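Local atomic coordinates of inclusion membrane protein A (Chlamydia trachomatis, PDB entry 6E7E), a protein that is a SNARE-like inclusion membrane protein, modelled here as its soluble domain, that probably takes part in the homotypic fusion of chlamydial inclusions. Residues 19-24 and 99-104; 29-34 and 110-115; 44-49 and 129-134. The protein carries 2 engineered substitutions. All coordinates share one frame; numbering follows the deposited sequence.

Contact 1: 19-24 and 99-104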
ATOM      1  N   LYS A  19      -1.546   0.509  -7.768  1.00  8.73           N
ATOM      2  CA  LYS A  19      -0.279   0.598  -8.499  1.00  9.82           C
ATOM      3  C   LYS A  19       0.217   2.043  -8.483  1.00  9.30           C
ATOM      4  O   LYS A  19       1.434   2.261  -8.390  1.00  9.98           O
ATOM      5  CB  LYS A  19      -0.449   0.088  -9.922  1.00 10.68           C
ATOM      6  CG  LYS A  19      -0.620  -1.422  -9.989  1.00 12.51           C
ATOM      7  CD  LYS A  19      -0.853  -1.919 -11.391  1.00 16.37           C
ATOM      8  CE  LYS A  19      -0.924  -3.419 -11.445  1.00 19.84           C
ATOM      9  NZ  LYS A  19      -1.099  -3.909 -12.829  1.00 29.73           N
ATOM     10  N   GLU A  20      -0.671   3.022  -8.566  1.00  8.71           N
ATOM     11  CA  GLU A  20      -0.238   4.430  -8.432  1.00  8.88           C
ATOM     12  C   GLU A  20       0.292   4.698  -7.028  1.00  8.40           C
ATOM     13  O   GLU A  20       1.321   5.369  -6.858  1.00  8.99           O
ATOM     14  CB  GLU A  20      -1.397   5.370  -8.728  1.00  9.90           C
ATOM     15  CG  GLU A  20      -1.883   5.296 -10.154  1.00 11.44           C
ATOM     16  CD  GLU A  20      -2.804   6.420 -10.531  1.00 17.33           C
ATOM     17  OE1 GLU A  20      -3.334   7.077  -9.622  1.00 19.39           O
ATOM     18  OE2 GLU A  20      -2.921   6.674 -11.730  1.00 26.78           O
ATOM     19  N   ILE A  21      -0.409   4.203  -6.026  1.00  8.49           N
ATOM     20  CA  ILE A  21      -0.003   4.349  -4.616  1.00  8.71           C
ATOM     21  C   ILE A  21       1.361   3.701  -4.439  1.00  9.12           C
ATOM     22  O   ILE A  21       2.242   4.277  -3.801  1.00  9.15           O
ATOM     23  CB  ILE A  21      -1.079   3.759  -3.700  1.00  9.23           C
ATOM     24  CG1 ILE A  21      -2.324   4.641  -3.660  1.00  9.91           C
ATOM     25  CG2 ILE A  21      -0.526   3.496  -2.315  1.00  9.73           C
ATOM     26  CD1 ILE A  21      -3.545   3.899  -3.129  1.00 11.06           C
ATOM     27  N   ASN A  22       1.548   2.509  -4.981  1.00  8.96           N
ATOM     28  CA  ASN A  22       2.848   1.821  -4.868  1.00 10.08           C
ATOM     29  C   ASN A  22       3.962   2.690  -5.431  1.00  9.34           C
ATOM     30  O   ASN A  22       5.018   2.848  -4.826  1.00  9.91           O
ATOM     31  CB  ASN A  22       2.769   0.502  -5.631  1.00 11.27           C
ATOM     32  CG  ASN A  22       4.064  -0.268  -5.603  1.00 12.69           C
ATOM     33  OD1 ASN A  22       4.687  -0.521  -6.637  1.00 17.60           O
ATOM     34  ND2 ASN A  22       4.528  -0.571  -4.422  1.00 15.01           N
ATOM     35  N   PHE A  23       3.741   3.231  -6.616  1.00  8.98           N
ATOM     36  CA  PHE A  23       4.784   4.061  -7.249  1.00  9.27           C
ATOM     37  C   PHE A  23       5.054   5.289  -6.374  1.00  8.60           C
ATOM     38  O   PHE A  23       6.214   5.616  -6.094  1.00  9.37           O
ATOM     39  CB  PHE A  23       4.377   4.491  -8.655  1.00 10.02           C
ATOM     40  CG  PHE A  23       5.445   5.377  -9.219  1.00  9.88           C
ATOM     41  CD1 PHE A  23       6.655   4.854  -9.652  1.00 11.26           C
ATOM     42  CD2 PHE A  23       5.298   6.752  -9.145  1.00  9.96           C
ATOM     43  CE1 PHE A  23       7.677   5.710 -10.034  1.00 12.43           C
ATOM     44  CE2 PHE A  23       6.324   7.590  -9.547  1.00 10.44           C
ATOM     45  CZ  PHE A  23       7.497   7.070 -10.015  1.00 11.87           C
ATOM     46  N   MET A  24       4.016   5.984  -5.948  1.00  8.78           N
ATOM     47  CA  MET A  24       4.214   7.199  -5.135  1.00  8.79           C
ATOM     48  C   MET A  24       4.902   6.858  -3.822  1.00  9.11           C
ATOM     49  O   MET A  24       5.802   7.618  -3.396  1.00  9.51           O
ATOM     50  CB  MET A  24       2.891   7.904  -4.875  1.00  8.86           C
ATOM     51  CG  MET A  24       2.364   8.551  -6.127  1.00  9.44           C
ATOM     52  SD  MET A  24       0.871   9.540  -5.794  1.00 11.39           S
ATOM     53  CE  MET A  24      -0.393   8.300  -5.900  1.00 12.68           C
ATOM     54  N   SER A  99      -7.752   5.931   1.934  1.00  8.94           N
ATOM     55  CA  SER A  99      -6.952   6.331   3.101  1.00  9.67           C
ATOM     56  C   SER A  99      -5.485   6.431   2.726  1.00  9.14           C
ATOM     57  O   SER A  99      -4.804   7.393   3.140  1.00  9.62           O
ATOM     58  CB  SER A  99      -7.177   5.381   4.204  1.00 11.61           C
ATOM     59  OG  SER A  99      -6.471   5.818   5.338  1.00 19.18           O
ATOM     60  N   LEU A 100      -4.963   5.488   1.971  1.00  9.00           N
ATOM     61  CA  LEU A 100      -3.552   5.545   1.538  1.00  9.58           C
ATOM     62  C   LEU A 100      -3.305   6.779   0.672  1.00  9.33           C
ATOM     63  O   LEU A 100      -2.260   7.407   0.826  1.00 10.11           O
ATOM     64  CB  LEU A 100      -3.195   4.245   0.815  1.00  9.67           C
ATOM     65  CG  LEU A 100      -3.069   3.037   1.728  1.00 10.77           C
ATOM     66  CD1 LEU A 100      -3.099   1.750   0.908  1.00 12.87           C
ATOM     67  CD2 LEU A 100      -1.807   3.097   2.576  1.00 13.30           C
ATOM     68  N   ARG A 101      -4.234   7.092  -0.218  1.00  9.63           N
ATOM     69  CA  ARG A 101      -4.054   8.281  -1.058  1.00 10.43           C
ATOM     70  C   ARG A 101      -3.987   9.513  -0.165  1.00  9.86           C
ATOM     71  O   ARG A 101      -3.191  10.415  -0.459  1.00 10.68           O
ATOM     72  CB  ARG A 101      -5.209   8.386  -2.042  1.00 13.65           C
ATOM     73  CG  ARG A 101      -5.079   7.569  -3.311  1.00 17.47           C
ATOM     74  CD  ARG A 101      -6.008   8.079  -4.392  1.00 20.43           C
ATOM     75  NE  ARG A 101      -6.063   7.237  -5.585  1.00 22.86           N
ATOM     76  CZ  ARG A 101      -5.165   7.234  -6.574  1.00 20.61           C
ATOM     77  NH1 ARG A 101      -4.091   8.004  -6.513  1.00 22.04           N
ATOM     78  NH2 ARG A 101      -5.366   6.484  -7.639  1.00 19.44           N
ATOM     79  N   GLU A 102      -4.827   9.593   0.845  1.00 10.23           N
ATOM     80  CA  GLU A 102      -4.802  10.782   1.726  1.00 11.39           C
ATOM     81  C   GLU A 102      -3.509  10.818   2.539  1.00 10.82           C
ATOM     82  O   GLU A 102      -2.959  11.923   2.725  1.00 12.31           O
ATOM     83  CB  GLU A 102      -6.039  10.823   2.606  1.00 13.58           C
ATOM     84  CG  GLU A 102      -7.294  11.201   1.845  1.00 16.70           C
ATOM     85  CD  GLU A 102      -7.262  12.649   1.408  1.00 26.05           C
ATOM     86  OE1 GLU A 102      -7.527  13.515   2.258  1.00 28.64           O
ATOM     87  OE2 GLU A 102      -6.875  12.920   0.258  1.00 32.33           O
ATOM     88  N   GLU A 103      -3.000   9.681   3.014  1.00 10.85           N
ATOM     89  CA  GLU A 103      -1.698   9.689   3.721  1.00 11.95           C
ATOM     90  C   GLU A 103      -0.625  10.240   2.792  1.00 10.53           C
ATOM     91  O   GLU A 103       0.208  11.046   3.231  1.00 12.23           O
ATOM     92  CB  GLU A 103      -1.305   8.307   4.199  1.00 15.63           C
ATOM     93  CG  GLU A 103      -2.195   7.733   5.285  1.00 19.23           C
ATOM     94  CD  GLU A 103      -2.324   8.535   6.574  1.00 23.24           C
ATOM     95  OE1 GLU A 103      -1.420   9.313   6.912  1.00 24.40           O
ATOM     96  OE2 GLU A 103      -3.324   8.332   7.280  1.00 32.52           O
ATOM     97  N   ILE A 104      -0.615   9.825   1.544  1.00  9.98           N
ATOM     98  CA  ILE A 104       0.374  10.349   0.562  1.00 10.23           C
ATOM     99  C   ILE A 104       0.206  11.855   0.437  1.00  9.83           C
ATOM    100  O   ILE A 104       1.196  12.575   0.404  1.00 10.71           O
ATOM    101  CB  ILE A 104       0.229   9.656  -0.805  1.00 10.80           C
ATOM    102  CG1 ILE A 104       0.722   8.218  -0.711  1.00 12.16           C
ATOM    103  CG2 ILE A 104       0.952  10.428  -1.905  1.00 11.38           C
ATOM    104  CD1 ILE A 104       0.279   7.374  -1.885  1.00 13.56           C
TER

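Contact 2: 29-34 and 110-115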
ATOM      1  N   GLN A  29       9.543   6.743  -0.210  1.00 10.18           N
ATOM      2  CA  GLN A  29      10.501   5.869   0.493  1.00 10.83           C
ATOM      3  C   GLN A  29      11.918   6.376   0.226  1.00  9.90           C
ATOM      4  O   GLN A  29      12.729   6.487   1.144  1.00 10.82           O
ATOM      5  CB  GLN A  29      10.298   4.448  -0.016  1.00 12.78           C
ATOM      6  CG  GLN A  29      11.157   3.477   0.729  1.00 14.83           C
ATOM      7  CD  GLN A  29      11.243   2.141   0.064  1.00 15.68           C
ATOM      8  OE1 GLN A  29      11.115   2.000  -1.151  1.00 21.80           O
ATOM      9  NE2 GLN A  29      11.500   1.148   0.881  1.00 17.55           N
ATOM     10  N   LYS A  30      12.236   6.601  -1.037  1.00 10.22           N
ATOM     11  CA  LYS A  30      13.586   7.052  -1.415  1.00 10.99           C
ATOM     12  C   LYS A  30      13.870   8.440  -0.825  1.00  9.84           C
ATOM     13  O   LYS A  30      14.988   8.704  -0.368  1.00 10.63           O
ATOM     14  CB  LYS A  30      13.721   7.070  -2.936  1.00 13.19           C
ATOM     15  CG  LYS A  30      15.113   7.341  -3.470  1.00 18.10           C
ATOM     16  CD  LYS A  30      15.258   6.961  -4.916  1.00 21.40           C
ATOM     17  CE  LYS A  30      14.627   7.997  -5.807  1.00 25.10           C
ATOM     18  NZ  LYS A  30      15.038   7.802  -7.210  1.00 21.62           N
ATOM     19  N   GLU A  31      12.866   9.303  -0.836  1.00  9.75           N
ATOM     20  CA  GLU A  31      13.025  10.651  -0.268  1.00 10.28           C
ATOM     21  C   GLU A  31      13.381  10.558   1.220  1.00  9.58           C
ATOM     22  O   GLU A  31      14.250  11.298   1.693  1.00 10.08           O
ATOM     23  CB  GLU A  31      11.744  11.442  -0.466  1.00 12.02           C
ATOM     24  CG  GLU A  31      11.881  12.905  -0.169  1.00 15.03           C
ATOM     25  CD  GLU A  31      10.654  13.750  -0.505  1.00 18.59           C
ATOM     26  OE1 GLU A  31       9.521  13.216  -0.419  1.00 21.47           O
ATOM     27  OE2 GLU A  31      10.803  14.960  -0.806  1.00 22.78           O
ATOM     28  N   PHE A  32      12.725   9.670   1.959  1.00  9.23           N
ATOM     29  CA  PHE A  32      13.008   9.532   3.407  1.00  9.55           C
ATOM     30  C   PHE A  32      14.324   8.803   3.643  1.00  9.27           C
ATOM     31  O   PHE A  32      14.960   9.116   4.649  1.00  9.67           O
ATOM     32  CB  PHE A  32      11.813   8.923   4.146  1.00 10.21           C
ATOM     33  CG  PHE A  32      10.756   9.977   4.363  1.00 10.64           C
ATOM     34  CD1 PHE A  32      10.937  10.940   5.343  1.00 10.92           C
ATOM     35  CD2 PHE A  32       9.652  10.086   3.544  1.00 13.55           C
ATOM     36  CE1 PHE A  32      10.044  11.984   5.496  1.00 12.73           C
ATOM     37  CE2 PHE A  32       8.766  11.134   3.692  1.00 15.88           C
ATOM     38  CZ  PHE A  32       8.973  12.076   4.658  1.00 14.60           C
ATOM     39  N   LEU A  33      14.774   7.945   2.743  1.00  9.70           N
ATOM     40  CA  LEU A  33      16.138   7.397   2.867  1.00 10.27           C
ATOM     41  C   LEU A  33      17.147   8.541   2.765  1.00  9.67           C
ATOM     42  O   LEU A  33      18.055   8.661   3.582  1.00 10.80           O
ATOM     43  CB  LEU A  33      16.402   6.368   1.778  1.00 11.01           C
ATOM     44  CG  LEU A  33      17.795   5.758   1.812  1.00 11.89           C
ATOM     45  CD1 LEU A  33      18.041   5.028   3.123  1.00 14.97           C
ATOM     46  CD2 LEU A  33      17.925   4.794   0.649  1.00 14.32           C
ATOM     47  N   HIS A  34      16.996   9.382   1.757  1.00  9.84           N
ATOM     48  CA  HIS A  34      17.860  10.577   1.629  1.00 10.37           C
ATOM     49  C   HIS A  34      17.816  11.397   2.918  1.00 10.35           C
ATOM     50  O   HIS A  34      18.853  11.756   3.447  1.00 12.14           O
ATOM     51  CB  HIS A  34      17.426  11.430   0.443  1.00 10.81           C
ATOM     52  CG  HIS A  34      17.984  11.022  -0.877  1.00 10.42           C
ATOM     53  ND1 HIS A  34      17.476  10.106  -1.788  1.00 13.90           N
ATOM     54  CD2 HIS A  34      19.086  11.532  -1.460  1.00  9.21           C
ATOM     55  CE1 HIS A  34      18.269  10.120  -2.858  1.00 10.83           C
ATOM     56  NE2 HIS A  34      19.257  10.955  -2.658  1.00 13.98           N
ATOM     57  N   LEU A 110       6.377  17.003   3.175  1.00  9.43           N
ATOM     58  CA  LEU A 110       7.049  17.146   4.484  1.00 10.25           C
ATOM     59  C   LEU A 110       8.569  17.002   4.439  1.00 10.56           C
ATOM     60  O   LEU A 110       9.228  17.725   5.182  1.00 11.85           O
ATOM     61  CB  LEU A 110       6.429  16.154   5.461  1.00 12.11           C
ATOM     62  CG  LEU A 110       4.949  16.430   5.758  1.00 15.90           C
ATOM     63  CD1 LEU A 110       4.474  15.445   6.807  1.00 15.54           C
ATOM     64  CD2 LEU A 110       4.622  17.867   6.147  1.00 19.18           C
ATOM     65  N   ALA A 111       9.154  16.193   3.581  1.00 10.74           N
ATOM     66  CA  ALA A 111      10.621  16.086   3.558  1.00 12.40           C
ATOM     67  C   ALA A 111      11.215  17.434   3.132  1.00 12.02           C
ATOM     68  O   ALA A 111      12.185  17.910   3.732  1.00 12.96           O
ATOM     69  CB  ALA A 111      11.066  14.981   2.633  1.00 14.37           C
ATOM     70  N   GLU A 112      10.783  17.988   2.021  1.00 12.34           N
ATOM     71  CA  GLU A 112      11.317  19.310   1.603  1.00 13.37           C
ATOM     72  C   GLU A 112      10.871  20.373   2.611  1.00 12.33           C
ATOM     73  O   GLU A 112      11.636  21.319   2.836  1.00 13.97           O
ATOM     74  CB  GLU A 112      10.847  19.670   0.192  1.00 30.00           C
ATOM     75  CG  GLU A 112      11.376  18.747  -0.894  1.00 30.00           C
ATOM     76  CD  GLU A 112      12.861  18.934  -1.142  1.00 30.00           C
ATOM     77  OE1 GLU A 112      13.326  20.092  -1.132  1.00 30.00           O
ATOM     78  OE2 GLU A 112      13.563  17.921  -1.349  1.00 30.00           O
ATOM     79  N   GLU A 113       9.817  20.335   3.332  1.00 11.90           N
ATOM     80  CA  GLU A 113       9.523  21.320   4.381  1.00 12.67           C
ATOM     81  C   GLU A 113      10.552  21.199   5.506  1.00 11.65           C
ATOM     82  O   GLU A 113      11.025  22.223   6.002  1.00 12.41           O
ATOM     83  CB  GLU A 113       8.092  21.227   4.871  1.00 14.06           C
ATOM     84  CG  GLU A 113       7.767  22.236   5.956  1.00 15.47           C
ATOM     85  CD  GLU A 113       7.862  23.715   5.613  1.00 17.46           C
ATOM     86  OE1 GLU A 113       8.100  24.057   4.430  1.00 17.38           O
ATOM     87  OE2 GLU A 113       7.657  24.531   6.534  1.00 18.50           O
ATOM     88  N   VAL A 114      10.919  19.997   5.925  1.00 11.11           N
ATOM     89  CA  VAL A 114      11.973  19.818   6.940  1.00 11.65           C
ATOM     90  C   VAL A 114      13.270  20.429   6.437  1.00 11.31           C
ATOM     91  O   VAL A 114      13.954  21.115   7.203  1.00 12.53           O
ATOM     92  CB  VAL A 114      12.165  18.330   7.232  1.00 13.82           C
ATOM     93  CG1 VAL A 114      13.489  18.042   7.892  1.00 14.78           C
ATOM     94  CG2 VAL A 114      11.016  17.802   8.057  1.00 14.65           C
ATOM     95  N   ARG A 115      13.628  20.161   5.188  1.00 11.81           N
ATOM     96  CA  ARG A 115      14.893  20.735   4.651  1.00 13.37           C
ATOM     97  C   ARG A 115      14.838  22.272   4.678  1.00 14.34           C
ATOM     98  O   ARG A 115      15.832  22.893   5.073  1.00 14.93           O
ATOM     99  CB  ARG A 115      15.206  20.213   3.253  1.00 30.00           C
ATOM    100  CG  ARG A 115      15.513  18.721   3.228  1.00 30.00           C
ATOM    101  CD  ARG A 115      15.739  18.375   1.778  1.00 30.00           C
ATOM    102  NE  ARG A 115      16.040  16.973   1.628  1.00 30.00           N
ATOM    103  CZ  ARG A 115      15.354  16.111   0.911  1.00 30.00           C
ATOM    104  NH1 ARG A 115      14.274  16.485   0.249  1.00 30.00           N
ATOM    105  NH2 ARG A 115      15.714  14.840   0.925  1.00 30.00           N
TER
HETATM  106  O   HOH W   1       7.948  14.159   1.917  1.00 13.17           O
HETATM  107  O   HOH W   2       8.848  16.846   0.078  1.00 13.75           O

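Contact 3: 44-49 and 129-134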
ATOM      1  N   LYS A  44      18.843  13.387  15.281  1.00 16.01           N
ATOM      2  CA  LYS A  44      18.761  11.918  15.418  1.00 16.77           C
ATOM      3  C   LYS A  44      17.296  11.456  15.353  1.00 15.25           C
ATOM      4  O   LYS A  44      17.031  10.409  14.770  1.00 15.67           O
ATOM      5  CB  LYS A  44      19.462  11.472  16.699  1.00 20.75           C
ATOM      6  CG  LYS A  44      20.975  11.599  16.639  1.00 23.84           C
ATOM      7  CD  LYS A  44      21.664  10.507  15.845  1.00 32.54           C
ATOM      8  CE  LYS A  44      23.140  10.359  16.168  1.00 32.68           C
ATOM      9  NZ  LYS A  44      23.849   9.545  15.150  1.00 35.38           N
ATOM     10  N   ASP A  45      16.365  12.201  15.934  1.00 16.40           N
ATOM     11  CA  ASP A  45      14.947  11.786  15.973  1.00 16.77           C
ATOM     12  C   ASP A  45      14.379  11.863  14.553  1.00 14.51           C
ATOM     13  O   ASP A  45      13.696  10.928  14.109  1.00 16.57           O
ATOM     14  CB  ASP A  45      14.138  12.638  16.941  1.00 18.57           C
ATOM     15  CG  ASP A  45      12.937  11.904  17.531  1.00 22.70           C
ATOM     16  OD1 ASP A  45      12.882  10.667  17.405  1.00 26.61           O
ATOM     17  OD2 ASP A  45      12.054  12.573  18.075  1.00 25.44           O
ATOM     18  N   LEU A  46      14.669  12.924  13.812  1.00 13.60           N
ATOM     19  CA  LEU A  46      14.212  13.018  12.414  1.00 12.75           C
ATOM     20  C   LEU A  46      14.830  11.881  11.607  1.00 12.72           C
ATOM     21  O   LEU A  46      14.165  11.290  10.766  1.00 11.92           O
ATOM     22  CB  LEU A  46      14.588  14.368  11.820  1.00 13.94           C
ATOM     23  CG  LEU A  46      14.264  14.520  10.344  1.00 16.02           C
ATOM     24  CD1 LEU A  46      12.766  14.375  10.061  1.00 14.83           C
ATOM     25  CD2 LEU A  46      14.784  15.841   9.838  1.00 20.54           C
ATOM     26  N   SER A  47      16.100  11.604  11.828  1.00 12.41           N
ATOM     27  CA  SER A  47      16.781  10.569  11.043  1.00 12.50           C
ATOM     28  C   SER A  47      16.116   9.211  11.307  1.00 12.10           C
ATOM     29  O   SER A  47      15.934   8.406  10.362  1.00 12.12           O
ATOM     30  CB  SER A  47      18.255  10.577  11.353  1.00 14.08           C
ATOM     31  OG  SER A  47      18.944   9.582  10.631  1.00 14.67           O
ATOM     32  N   ALA A  48      15.783   8.909  12.556  1.00 12.89           N
ATOM     33  CA  ALA A  48      15.182   7.607  12.924  1.00 13.52           C
ATOM     34  C   ALA A  48      13.783   7.492  12.311  1.00 11.85           C
ATOM     35  O   ALA A  48      13.445   6.432  11.751  1.00 12.45           O
ATOM     36  CB  ALA A  48      15.159   7.461  14.420  1.00 16.10           C
ATOM     37  N   VAL A  49      12.953   8.531  12.415  1.00 11.65           N
ATOM     38  CA  VAL A  49      11.589   8.426  11.851  1.00 10.71           C
ATOM     39  C   VAL A  49      11.687   8.280  10.329  1.00  9.74           C
ATOM     40  O   VAL A  49      10.888   7.560   9.728  1.00 10.63           O
ATOM     41  CB  VAL A  49      10.669   9.600  12.266  1.00 12.15           C
ATOM     42  CG1 VAL A  49      10.996  10.965  11.698  1.00 15.40           C
ATOM     43  CG2 VAL A  49       9.238   9.283  11.851  1.00 13.39           C
ATOM     44  N   GLU A 129       6.986  15.406  14.886  1.00 11.81           N
ATOM     45  CA  GLU A 129       5.771  14.835  15.499  1.00 12.43           C
ATOM     46  C   GLU A 129       4.756  14.487  14.407  1.00 11.18           C
ATOM     47  O   GLU A 129       4.124  13.427  14.494  1.00 11.51           O
ATOM     48  CB  GLU A 129       5.203  15.839  16.493  1.00 14.00           C
ATOM     49  CG  GLU A 129       3.864  15.431  17.040  1.00 16.75           C
ATOM     50  CD  GLU A 129       3.894  14.096  17.732  1.00 18.56           C
ATOM     51  OE1 GLU A 129       5.003  13.627  18.104  1.00 21.29           O
ATOM     52  OE2 GLU A 129       2.810  13.534  17.889  1.00 22.06           O
ATOM     53  N   GLU A 130       4.611  15.342  13.403  1.00 11.09           N
ATOM     54  CA  GLU A 130       3.685  15.048  12.304  1.00 11.08           C
ATOM     55  C   GLU A 130       4.152  13.795  11.568  1.00  9.87           C
ATOM     56  O   GLU A 130       3.313  12.938  11.214  1.00 10.65           O
ATOM     57  CB  GLU A 130       3.598  16.238  11.370  1.00 13.39           C
ATOM     58  CG  GLU A 130       2.592  16.018  10.279  1.00 16.28           C
ATOM     59  CD  GLU A 130       2.336  17.216   9.392  1.00 21.58           C
ATOM     60  OE1 GLU A 130       3.131  18.165   9.449  1.00 26.16           O
ATOM     61  OE2 GLU A 130       1.327  17.205   8.660  1.00 31.26           O
ATOM     62  N   LEU A 131       5.433  13.671  11.322  1.00  9.27           N
ATOM     63  CA  LEU A 131       5.979  12.509  10.616  1.00  8.71           C
ATOM     64  C   LEU A 131       5.714  11.238  11.413  1.00  8.31           C
ATOM     65  O   LEU A 131       5.337  10.215  10.823  1.00  8.93           O
ATOM     66  CB  LEU A 131       7.462  12.695  10.333  1.00  8.71           C
ATOM     67  CG  LEU A 131       7.759  13.666   9.205  1.00 10.03           C
ATOM     68  CD1 LEU A 131       9.247  14.001   9.211  1.00 11.97           C
ATOM     69  CD2 LEU A 131       7.350  13.087   7.867  1.00 11.90           C
ATOM     70  N   LYS A 132       5.916  11.266  12.718  1.00  8.52           N
ATOM     71  CA  LYS A 132       5.666  10.070  13.526  1.00  8.87           C
ATOM     72  C   LYS A 132       4.188   9.689  13.458  1.00  8.86           C
ATOM     73  O   LYS A 132       3.850   8.485  13.410  1.00  9.45           O
ATOM     74  CB  LYS A 132       6.049  10.291  14.974  1.00  9.50           C
ATOM     75  CG  LYS A 132       7.537  10.374  15.233  1.00 10.41           C
ATOM     76  CD  LYS A 132       7.820  10.731  16.654  1.00 11.76           C
ATOM     77  CE  LYS A 132       9.293  10.892  16.945  1.00 14.47           C
ATOM     78  NZ  LYS A 132       9.502  11.539  18.264  1.00 17.10           N
ATOM     79  N   THR A 133       3.309  10.683  13.440  1.00  9.57           N
ATOM     80  CA  THR A 133       1.855  10.417  13.401  1.00  9.73           C
ATOM     81  C   THR A 133       1.488   9.787  12.056  1.00  9.20           C
ATOM     82  O   THR A 133       0.695   8.810  12.028  1.00  9.94           O
ATOM     83  CB  THR A 133       1.119  11.727  13.695  1.00 11.50           C
ATOM     84  OG1 THR A 133       1.534  12.244  14.962  1.00 13.16           O
ATOM     85  CG2 THR A 133      -0.380  11.552  13.688  1.00 14.19           C
ATOM     86  N   ILE A 134       1.985  10.322  10.967  1.00  8.82           N
ATOM     87  CA  ILE A 134       1.713   9.739   9.636  1.00  8.79           C
ATOM     88  C   ILE A 134       2.321   8.345   9.538  1.00  8.61           C
ATOM     89  O   ILE A 134       1.679   7.437   9.000  1.00  9.30           O
ATOM     90  CB  ILE A 134       2.218  10.659   8.517  1.00  9.17           C
ATOM     91  CG1 ILE A 134       1.441  11.971   8.538  1.00 10.53           C
ATOM     92  CG2 ILE A 134       2.117   9.949   7.178  1.00 10.29           C
ATOM     93  CD1 ILE A 134       2.099  13.041   7.727  1.00 13.11           C
TER
HETATM   94  O   HOH W   3      11.461   8.888  18.731  1.00 27.18           O

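Contact 1: 19-24 and 99-104
E20 and R101 meet through their charged ends. OE1 of E20 takes a nearly straight hydrogen bond from NH2 of R101 at 2.9 Å, the core of a salt bridge, and NH1 of R101 adds a weak, more bent bond to the same OE1 at 3.3 Å, so that a single oxygen takes both terminal nitrogens. The oxygen sits at the edge of the guanidinium, close to its plane, but the carboxylate is turned 86° to that plane, and OE1 is approached from above its own carboxylate.

Next to the ion pair the chains turn apolar. The aliphatic part of R101 lies against I21, with CD1 of I21 at 4.0 Å from CG of R101 and also 4.0 Å from CB of L100. The other branch of I21, CG2, touches CD1 of I104 at 4.0 Å. M24 is bent at its thioether (chi3 -85°), which brings CE to 3.8 Å from NH1 of R101. SD of M24 packs on CG2 of I104 at 4.0 Å, the two side chains crossing at about a right angle.

All this joins two helices of an elongated all-helical bundle, 4-38 and 87-107, which run in the same direction here, the two segments inclined by 28° with their axes 10.4 Å apart at closest. I21 and I104 lie on the buried side, while E20 and M24 are nearer the surface.

Farther out, NH2 of R101 also bonds OG of S17, one helical turn before I21, which gives the guanidinium a second hold on helix 4-38. L100 continues into the bundle against L138 and L145 of helix 125-165, and I21 rests on F60 from the inter-helix loop.

Contact 2: 29-34 and 110-115
In the helical bundle, E31 of helix 4-38 and A111, in the first turn of helix 110-119, press together: CD of E31 is 3.4 Å from CB of A111, and both carboxylate oxygens and CG crowd round the same methyl. With CG of E31 anti to the backbone N (chi1 -169°), CG itself is set beside that methyl, and the extended chain beyond it lays the carboxylate there too. From the buried side CZ of F32 reaches the methyl as well, at 4.1 Å.

Two waters link the E31 carboxylate to amides at the start of the neighbouring helix. One bonds to OE1 of E31 and accepts from N of A111 (2.9 Å); the other bonds to OE2 of E31 and accepts from N of E112 (3.0 Å). Segments 29-34 and 110-115 are inclined by 22° as neighbours in the bundle, F32 stacking on F53 and L110 packing on L131 of helix 125-165.

Charge gathers on the outer side, where E31, E112 and R115 come together, but OE2 of E112 and NH1 of R115 are both uncertainly placed and the E31-R115 pairing is long. CB of H34 lies at the edge of the R115 guanidinium, 3.8 Å from NH2, and NE of R115 pairs with E38.

Contact 3: 44-49 and 129-134
L46 and L131 form the tight part of this contact, their methyls touching CD1 to CD1 at 3.6 Å as the two side chains cross obliquely. V49 packs beside them: its CG2 lies 4.1 Å from CB of L131 and 3.9 Å from CG of K132, so one methyl rests on both a leucine and the start of a lysine. CG1 of V49 takes the crowded position between N and the carbonyl carbon (chi1 69°), which leaves CG2 anti to the backbone N and facing L131 and K132. L46, V49 and L131 are all buried.

The partly exposed side is looser and polar. Beyond CG, which lies on V49, the chain of K132 runs out extended and brings NZ to OD2 of D45, a salt bridge of 2.8 Å. The ammonium approaches that oxygen on its syn side, 19° out of the carboxylate plane, and the two side chains meet at about a right angle. A water donates to the other oxygen of D45, OD1, at 2.6 Å and accepts a weak bond from NZ of K132 at 3.3 Å, bridging the pair a second time.

Around the apolar part, L46 leans on V114 of helix 110-119 and L131 on L107 of helix 87-107. Leucine and valine inside with an ion pair at the more exposed edge is the pattern of neighbouring helices in an all-helical bundle, here with segments 44-49 and 129-134 inclined by 22°.

How the contacts relate
The centre of contact 1 lies about 7 Å from the centre of the chain, whereas contacts 2 and 3 sit together toward one end, their centres 11 Å apart. Contacts 1 and 2 share helix 4-38, which meets helix 87-107 and then its successor 110-119; contact 3 joins the other pair, 44-57 and 125-165. Packing ties the pairs together: V114 touches L46, F32 reaches L131, L110 reaches I134, and a carboxylate oxygen of E103 lies on a methyl of I134. Contact 3 is the most buried. Contacts 1 and 3 combine a direct salt bridge with aliphatic packing, while contact 2 adds water bridges and an uncertain charge network to packing round one alanine methyl.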